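Local coordinates for protein phosphoribosylaminoimidazole-succinocarboxamide synthase (Saccharomyces cerevisiae, PDB 2CNQ) that joins aspartate to the carboxylate of the imidazole ribotide CAIR at the expense of ATP, yielding SAICAR in de novo purine biosynthesis, at residues A[53-64]-A[292-300]; A[152-160]-A[192-203]. All coordinates share one frame; numbering follows the deposited sequence. Where two conformers were deposited one is given.

Contact 1. Residues A[53-64]-A[292-300]; sequences KGILLTKLSEFW and YIEAYETLT
Y296 lays its ring along helix 53-64, the L60 CB at the ring edge 3.9 Å from CD2, and the K59 CB a like distance from CE2. With CG anti to the backbone N (chi1 172°), the ring points straight across the gap between the helices, while L56 and L60 reach the other way alongside it. L56 drives CD1 into the backbone of the other helix, 3.5 Å from the Y292 O, and also touches the I293 CG1 and Y296 CB. The two helices run nearly parallel, 21° between their directions, and the axes of the two segments approach to 10.6 Å, a helix pair from distant parts of the chain joined by apolar packing. At one end the aliphatic part of K53 crosses the Y292 ring obliquely, CE 3.6 Å from CE1; beyond it, K53 NZ and Y292 OH both reach the carboxylate of D239, a residue of one of two bound aminoimidazole carboxamide ribonucleotide sites. At the other end T300 sets CG2 over a face of the F63 ring, a CH-pi contact 4.0 Å from the centroid. T300 OG1 turns back to the Y296 O (2.8 Å), and W64 meets the L299 CD2 with its ring edge.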
# COMPACT_ATOMS: atom_id res chain seq x y z
N LYS A 53 -0.09 0.97 -13.56
CA LYS A 53 -0.38 1.08 -12.15
C LYS A 53 0.83 0.76 -11.33
O LYS A 53 1.08 1.39 -10.34
CB LYS A 53 -1.51 0.14 -11.83
CG LYS A 53 -1.84 0.05 -10.37
CD LYS A 53 -3.05 -0.80 -10.17
CE LYS A 53 -3.27 -1.13 -8.73
NZ LYS A 53 -2.45 -2.28 -8.29
N GLY A 54 1.57 -0.27 -11.72
CA GLY A 54 2.72 -0.63 -10.95
C GLY A 54 3.79 0.39 -10.95
O GLY A 54 4.52 0.54 -9.99
N ILE A 55 3.91 1.13 -12.04
CA ILE A 55 4.82 2.24 -12.06
C ILE A 55 4.36 3.26 -11.04
O ILE A 55 5.13 3.78 -10.28
CB ILE A 55 4.89 2.84 -13.45
CG1 ILE A 55 5.53 1.82 -14.40
CG2 ILE A 55 5.66 4.12 -13.40
CD1 ILE A 55 5.52 2.26 -15.82
N LEU A 56 3.07 3.54 -11.00
CA LEU A 56 2.55 4.49 -10.03
C LEU A 56 2.80 4.03 -8.65
O LEU A 56 3.23 4.81 -7.80
CB LEU A 56 1.10 4.71 -10.31
CG LEU A 56 0.46 5.80 -9.49
CD1 LEU A 56 -0.66 6.38 -10.28
CD2 LEU A 56 -0.06 5.33 -8.18
N LEU A 57 2.57 2.77 -8.36
CA LEU A 57 2.78 2.31 -7.00
C LEU A 57 4.22 2.45 -6.63
O LEU A 57 4.53 2.77 -5.50
CB LEU A 57 2.38 0.87 -6.87
CG LEU A 57 0.96 0.54 -7.23
CD1 LEU A 57 0.77 -0.93 -7.08
CD2 LEU A 57 -0.02 1.32 -6.45
N THR A 58 5.09 2.19 -7.57
CA THR A 58 6.49 2.28 -7.33
C THR A 58 6.89 3.69 -7.08
O THR A 58 7.51 4.01 -6.10
CB THR A 58 7.25 1.69 -8.51
OG1 THR A 58 6.92 0.33 -8.66
CG2 THR A 58 8.72 1.78 -8.32
N LYS A 59 6.54 4.56 -8.01
CA LYS A 59 6.94 5.93 -7.91
C LYS A 59 6.36 6.60 -6.69
O LYS A 59 7.01 7.37 -6.03
CB LYS A 59 6.50 6.66 -9.16
CG LYS A 59 7.14 6.14 -10.44
CD LYS A 59 8.66 6.21 -10.49
CE LYS A 59 9.15 5.47 -11.75
NZ LYS A 59 10.58 5.76 -12.07
N LEU A 60 5.13 6.30 -6.39
CA LEU A 60 4.51 6.91 -5.24
C LEU A 60 5.16 6.39 -3.97
O LEU A 60 5.41 7.13 -3.07
CB LEU A 60 3.03 6.67 -5.27
CG LEU A 60 2.23 7.42 -4.23
CD1 LEU A 60 2.57 8.88 -4.14
CD2 LEU A 60 0.79 7.24 -4.54
N SER A 61 5.43 5.11 -3.95
CA SER A 61 6.17 4.59 -2.82
C SER A 61 7.46 5.31 -2.66
O SER A 61 7.83 5.67 -1.56
CB SER A 61 6.46 3.13 -3.00
OG SER A 61 5.31 2.34 -2.88
N GLU A 62 8.19 5.48 -3.74
CA GLU A 62 9.45 6.16 -3.66
C GLU A 62 9.30 7.54 -3.12
O GLU A 62 10.11 8.00 -2.33
CB GLU A 62 10.13 6.19 -5.00
CG GLU A 62 10.60 4.83 -5.45
CD GLU A 62 11.28 4.93 -6.73
OE1 GLU A 62 12.51 5.12 -6.72
OE2 GLU A 62 10.58 4.90 -7.73
N PHE A 63 8.25 8.23 -3.53
CA PHE A 63 8.00 9.55 -3.03
C PHE A 63 7.88 9.53 -1.53
O PHE A 63 8.47 10.33 -0.82
CB PHE A 63 6.74 10.11 -3.64
CG PHE A 63 6.28 11.34 -2.97
CD1 PHE A 63 5.36 11.27 -1.97
CD2 PHE A 63 6.81 12.56 -3.30
CE1 PHE A 63 4.97 12.39 -1.29
CE2 PHE A 63 6.42 13.68 -2.64
CZ PHE A 63 5.51 13.58 -1.62
N TRP A 64 7.10 8.59 -1.02
CA TRP A 64 6.89 8.54 0.40
C TRP A 64 8.09 8.05 1.13
O TRP A 64 8.35 8.50 2.24
CB TRP A 64 5.70 7.70 0.73
CG TRP A 64 4.43 8.27 0.30
CD1 TRP A 64 3.62 7.75 -0.62
CD2 TRP A 64 3.76 9.42 0.81
NE1 TRP A 64 2.49 8.51 -0.76
CE2 TRP A 64 2.55 9.53 0.15
CE3 TRP A 64 4.09 10.38 1.76
CZ2 TRP A 64 1.62 10.50 0.44
CZ3 TRP A 64 3.17 11.35 2.04
CH2 TRP A 64 1.97 11.42 1.38
N TYR A 292 -6.12 6.80 -9.49
CA TYR A 292 -4.82 6.57 -8.92
C TYR A 292 -3.90 7.68 -9.33
O TYR A 292 -3.12 8.15 -8.52
CB TYR A 292 -4.25 5.25 -9.37
CG TYR A 292 -4.70 4.07 -8.58
CD1 TYR A 292 -3.76 3.19 -8.12
CD2 TYR A 292 -6.02 3.82 -8.29
CE1 TYR A 292 -4.12 2.08 -7.40
CE2 TYR A 292 -6.39 2.72 -7.58
CZ TYR A 292 -5.44 1.84 -7.15
OH TYR A 292 -5.86 0.76 -6.48
N ILE A 293 -3.95 8.05 -10.59
CA ILE A 293 -3.06 9.09 -11.05
C ILE A 293 -3.38 10.40 -10.39
O ILE A 293 -2.49 11.15 -10.08
CB ILE A 293 -3.10 9.15 -12.57
CG1 ILE A 293 -2.34 7.95 -13.12
CG2 ILE A 293 -2.50 10.43 -13.07
CD1 ILE A 293 -2.56 7.68 -14.57
N GLU A 294 -4.65 10.69 -10.17
CA GLU A 294 -4.99 11.92 -9.50
C GLU A 294 -4.44 11.92 -8.10
O GLU A 294 -3.90 12.91 -7.65
CB GLU A 294 -6.47 12.12 -9.51
CG GLU A 294 -6.92 13.38 -8.83
CD GLU A 294 -6.50 14.65 -9.52
OE1 GLU A 294 -6.81 15.70 -8.97
OE2 GLU A 294 -5.97 14.62 -10.63
N ALA A 295 -4.56 10.81 -7.40
CA ALA A 295 -3.97 10.73 -6.09
C ALA A 295 -2.49 10.98 -6.20
O ALA A 295 -1.93 11.72 -5.42
CB ALA A 295 -4.24 9.42 -5.46
N TYR A 296 -1.85 10.31 -7.13
CA TYR A 296 -0.43 10.45 -7.30
C TYR A 296 -0.06 11.88 -7.52
O TYR A 296 0.85 12.39 -6.92
CB TYR A 296 0.03 9.59 -8.47
CG TYR A 296 1.44 9.84 -8.83
CD1 TYR A 296 1.78 10.80 -9.76
CD2 TYR A 296 2.45 9.15 -8.22
CE1 TYR A 296 3.09 11.05 -10.06
CE2 TYR A 296 3.75 9.40 -8.51
CZ TYR A 296 4.06 10.35 -9.43
OH TYR A 296 5.38 10.59 -9.69
N GLU A 297 -0.72 12.52 -8.44
CA GLU A 297 -0.34 13.89 -8.78
C GLU A 297 -0.57 14.80 -7.62
O GLU A 297 0.25 15.66 -7.35
CB GLU A 297 -1.13 14.33 -9.99
CG GLU A 297 -0.68 13.61 -11.22
CD GLU A 297 -1.23 14.16 -12.50
OE1 GLU A 297 -0.55 14.05 -13.51
OE2 GLU A 297 -2.35 14.69 -12.49
N THR A 298 -1.68 14.65 -6.93
CA THR A 298 -1.97 15.56 -5.86
C THR A 298 -1.02 15.35 -4.71
O THR A 298 -0.51 16.28 -4.13
CB THR A 298 -3.36 15.43 -5.42
OG1 THR A 298 -4.18 15.69 -6.55
CG2 THR A 298 -3.74 16.43 -4.38
N LEU A 299 -0.78 14.10 -4.38
CA LEU A 299 0.08 13.81 -3.26
C LEU A 299 1.48 14.23 -3.51
O LEU A 299 2.13 14.70 -2.62
CB LEU A 299 0.03 12.33 -2.95
CG LEU A 299 -1.30 11.91 -2.37
CD1 LEU A 299 -1.39 10.42 -2.38
CD2 LEU A 299 -1.52 12.50 -0.99
N THR A 300 1.99 13.97 -4.70
CA THR A 300 3.38 14.24 -4.98
C THR A 300 3.60 15.63 -5.44
O THR A 300 4.70 16.11 -5.38
CB THR A 300 3.95 13.32 -6.03
OG1 THR A 300 3.33 13.55 -7.28
CG2 THR A 300 3.85 11.88 -5.65

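Contact 2. Residues A[152-160]-A[192-203]; sequences QEFPEPIFT and AELAVKLYSKCK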
# COMPACT_ATOMS: atom_id res chain seq x y z
N GLN A 152 -15.83 10.17 9.57
CA GLN A 152 -15.36 11.16 10.49
C GLN A 152 -13.94 10.84 10.89
O GLN A 152 -13.53 9.69 11.00
CB GLN A 152 -16.25 11.21 11.69
CG GLN A 152 -15.93 12.32 12.65
CD GLN A 152 -17.03 12.55 13.63
OE1 GLN A 152 -18.15 12.12 13.42
NE2 GLN A 152 -16.70 13.21 14.72
N GLU A 153 -13.22 11.90 11.17
CA GLU A 153 -11.91 11.78 11.69
C GLU A 153 -11.95 11.24 13.10
O GLU A 153 -12.74 11.70 13.91
CB GLU A 153 -11.25 13.15 11.67
CG GLU A 153 -9.78 13.15 11.96
CD GLU A 153 -9.07 14.41 11.49
OE1 GLU A 153 -7.85 14.35 11.26
OE2 GLU A 153 -9.73 15.46 11.34
N PHE A 154 -11.09 10.29 13.40
CA PHE A 154 -10.91 9.90 14.76
C PHE A 154 -10.24 11.04 15.51
O PHE A 154 -9.54 11.82 14.96
CB PHE A 154 -10.02 8.70 14.85
CG PHE A 154 -10.65 7.45 14.37
CD1 PHE A 154 -11.59 6.80 15.13
CD2 PHE A 154 -10.29 6.89 13.16
CE1 PHE A 154 -12.15 5.63 14.71
CE2 PHE A 154 -10.85 5.73 12.74
CZ PHE A 154 -11.78 5.10 13.50
N PRO A 155 -10.40 11.08 16.82
CA PRO A 155 -9.70 12.11 17.57
C PRO A 155 -8.21 12.09 17.37
O PRO A 155 -7.58 13.13 17.28
CB PRO A 155 -10.04 11.77 19.01
CG PRO A 155 -11.28 11.01 18.94
CD PRO A 155 -11.30 10.28 17.66
N GLU A 156 -7.68 10.88 17.27
CA GLU A 156 -6.30 10.67 16.92
C GLU A 156 -6.27 9.49 15.99
O GLU A 156 -7.08 8.61 16.10
CB GLU A 156 -5.49 10.31 18.14
CG GLU A 156 -5.36 11.40 19.15
CD GLU A 156 -4.66 12.61 18.64
OE1 GLU A 156 -3.87 12.50 17.69
OE2 GLU A 156 -4.87 13.69 19.23
N PRO A 157 -5.33 9.44 15.07
CA PRO A 157 -5.26 8.25 14.24
C PRO A 157 -4.97 7.05 15.06
O PRO A 157 -4.29 7.15 16.07
CB PRO A 157 -4.11 8.56 13.30
CG PRO A 157 -4.02 10.04 13.31
CD PRO A 157 -4.31 10.42 14.72
N ILE A 158 -5.47 5.92 14.61
CA ILE A 158 -5.35 4.72 15.37
C ILE A 158 -4.73 3.62 14.58
O ILE A 158 -5.03 3.38 13.42
CB ILE A 158 -6.66 4.31 15.95
CG1 ILE A 158 -7.77 4.17 14.95
CG2 ILE A 158 -7.04 5.31 17.06
CD1 ILE A 158 -8.99 3.54 15.51
N PHE A 159 -3.82 2.93 15.24
CA PHE A 159 -3.26 1.70 14.76
C PHE A 159 -4.27 0.60 14.93
O PHE A 159 -4.73 0.34 16.02
CB PHE A 159 -2.03 1.42 15.58
CG PHE A 159 -1.49 0.04 15.42
CD1 PHE A 159 -1.40 -0.78 16.52
CD2 PHE A 159 -1.01 -0.43 14.23
CE1 PHE A 159 -0.82 -2.02 16.43
CE2 PHE A 159 -0.47 -1.68 14.13
CZ PHE A 159 -0.36 -2.47 15.24
N THR A 160 -4.60 -0.04 13.83
CA THR A 160 -5.61 -1.05 13.80
C THR A 160 -5.07 -2.20 12.98
O THR A 160 -5.27 -2.27 11.79
CB THR A 160 -6.92 -0.54 13.29
OG1 THR A 160 -6.79 -0.16 11.92
CG2 THR A 160 -7.40 0.63 14.06
N ALA A 192 2.91 0.46 16.56
CA ALA A 192 1.78 1.31 16.61
C ALA A 192 2.16 2.75 16.61
O ALA A 192 1.59 3.56 15.92
CB ALA A 192 0.99 1.02 17.87
N GLU A 193 3.12 3.08 17.43
CA GLU A 193 3.47 4.45 17.57
C GLU A 193 4.13 4.97 16.33
O GLU A 193 3.84 6.07 15.92
CB GLU A 193 4.32 4.67 18.77
CG GLU A 193 3.52 4.46 20.02
CD GLU A 193 4.25 4.81 21.25
OE1 GLU A 193 3.62 4.83 22.30
OE2 GLU A 193 5.46 5.06 21.17
N LEU A 194 4.98 4.18 15.73
CA LEU A 194 5.65 4.62 14.55
C LEU A 194 4.65 4.76 13.44
O LEU A 194 4.68 5.71 12.70
CB LEU A 194 6.72 3.64 14.16
CG LEU A 194 7.45 3.94 12.87
CD1 LEU A 194 8.13 5.28 12.95
CD2 LEU A 194 8.43 2.86 12.59
N ALA A 195 3.78 3.80 13.30
CA ALA A 195 2.82 3.86 12.23
C ALA A 195 1.98 5.10 12.34
O ALA A 195 1.72 5.75 11.36
CB ALA A 195 1.97 2.63 12.25
N VAL A 196 1.51 5.42 13.53
CA VAL A 196 0.70 6.59 13.70
C VAL A 196 1.52 7.82 13.41
O VAL A 196 1.03 8.73 12.80
CB VAL A 196 0.06 6.63 15.07
CG1 VAL A 196 -0.48 7.98 15.38
CG2 VAL A 196 -1.01 5.57 15.14
N LYS A 197 2.75 7.84 13.84
CA LYS A 197 3.59 8.98 13.59
C LYS A 197 3.77 9.20 12.11
O LYS A 197 3.64 10.30 11.62
CB LYS A 197 4.91 8.77 14.26
CG LYS A 197 5.73 10.00 14.28
CD LYS A 197 7.04 9.80 14.98
CE LYS A 197 6.89 9.69 16.45
NZ LYS A 197 8.21 9.88 17.11
N LEU A 198 4.09 8.13 11.39
CA LEU A 198 4.27 8.24 9.96
C LEU A 198 3.00 8.67 9.31
O LEU A 198 2.98 9.54 8.48
CB LEU A 198 4.76 6.94 9.37
CG LEU A 198 6.07 6.42 9.90
CD1 LEU A 198 6.38 5.10 9.26
CD2 LEU A 198 7.19 7.39 9.67
N TYR A 199 1.92 8.03 9.67
CA TYR A 199 0.66 8.38 9.10
C TYR A 199 0.34 9.82 9.33
O TYR A 199 -0.06 10.50 8.43
CB TYR A 199 -0.45 7.51 9.67
CG TYR A 199 -1.78 8.04 9.33
CD1 TYR A 199 -2.36 7.77 8.13
CD2 TYR A 199 -2.45 8.84 10.21
CE1 TYR A 199 -3.57 8.32 7.80
CE2 TYR A 199 -3.65 9.40 9.89
CZ TYR A 199 -4.21 9.13 8.68
OH TYR A 199 -5.39 9.73 8.43
N SER A 200 0.48 10.29 10.55
CA SER A 200 0.10 11.65 10.84
C SER A 200 0.90 12.63 10.05
O SER A 200 0.35 13.61 9.58
CB SER A 200 0.25 11.94 12.31
OG SER A 200 -0.82 11.32 12.99
N LYS A 201 2.18 12.39 9.91
CA LYS A 201 3.00 13.28 9.13
C LYS A 201 2.52 13.31 7.72
O LYS A 201 2.41 14.36 7.11
CB LYS A 201 4.42 12.83 9.20
CG LYS A 201 5.34 13.69 8.40
CD LYS A 201 6.78 13.32 8.55
CE LYS A 201 7.62 14.08 7.57
NZ LYS A 201 9.03 14.03 7.88
N CYS A 202 2.24 12.16 7.16
CA CYS A 202 1.79 12.10 5.81
C CYS A 202 0.41 12.67 5.65
O CYS A 202 0.12 13.32 4.67
CB CYS A 202 1.85 10.68 5.29
SG CYS A 202 3.50 10.04 5.24
N LYS A 203 -0.44 12.42 6.62
CA LYS A 203 -1.78 12.94 6.61
C LYS A 203 -1.76 14.44 6.57
O LYS A 203 -2.49 15.06 5.83
CB LYS A 203 -2.52 12.47 7.86
CG LYS A 203 -3.95 12.94 7.92
CD LYS A 203 -4.67 12.76 9.26
CE LYS A 203 -3.85 13.05 10.52
NZ LYS A 203 -3.89 14.46 10.98
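F159 turns one face of its ring to A192: the A192 CA sits 3.7 Å above the ring plane, offset toward the rim, and the A192 CB comes within 3.3 Å of the F159 CD1. The ring gets there because CG is anti to the backbone N (chi1 167°), which swings it forward along the strand to the first turn of the helix segment. P157 meets Y199 quite differently. Here the proline ring sets CG against the tyrosine edge, 3.5 Å from CE2, while the same CG lies against the S200 OG. Between these two aromatic contacts V196 points at the strand backbone and rests CG2 3.8 Å from the P157 O. Strand 153-159 is an outermost strand of the mixed sheet, paired with strand 113-122, and helix 185-209 packs on this sheet; residues 157-159 run roughly antiparallel to the helix, the segment axes making an angle of 145°. An alanine in place of F159 would probably leave A192 without its aromatic cover and open a gap beside the start of the segment 192-203. Y199 carries its hydroxyl past the proline to the I213 O on strand 211-223, which fixes the far end of the ring, and the K203 CB lies over one face of that ring. Further along, K203 bends at its third and fourth torsions; in the conformers given, K203 NZ lies 4.0 Å from the E153 OE1, a long and doubtful salt bridge, while its CE approaches the P157 CG.

How the contacts relate
Contact 2 is nested inside the loop that contact 1 closes: helix 53-67 comes first, then strand 153-159 and helix 185-209, and lastly helix 282-300 returns to the first helix. Their centres lie about 20 Å apart, yet they touch directly, the W64 CZ3 packing 3.5 Å from the C202 SG. Helix 185-209 thus serves both, since it also meets L299 through A206, and its Y205 hydrogen-bonds through OH to the L299 O. The mixed sheet links them too: strand 228-245, one in from the 73-74 edge, lies against helix 53-67, and strand 153-159 is outermost on the other side. Strands 211-223 and 228-245 contribute D215, K217 and D239 to one aminoimidazole carboxamide ribonucleotide site.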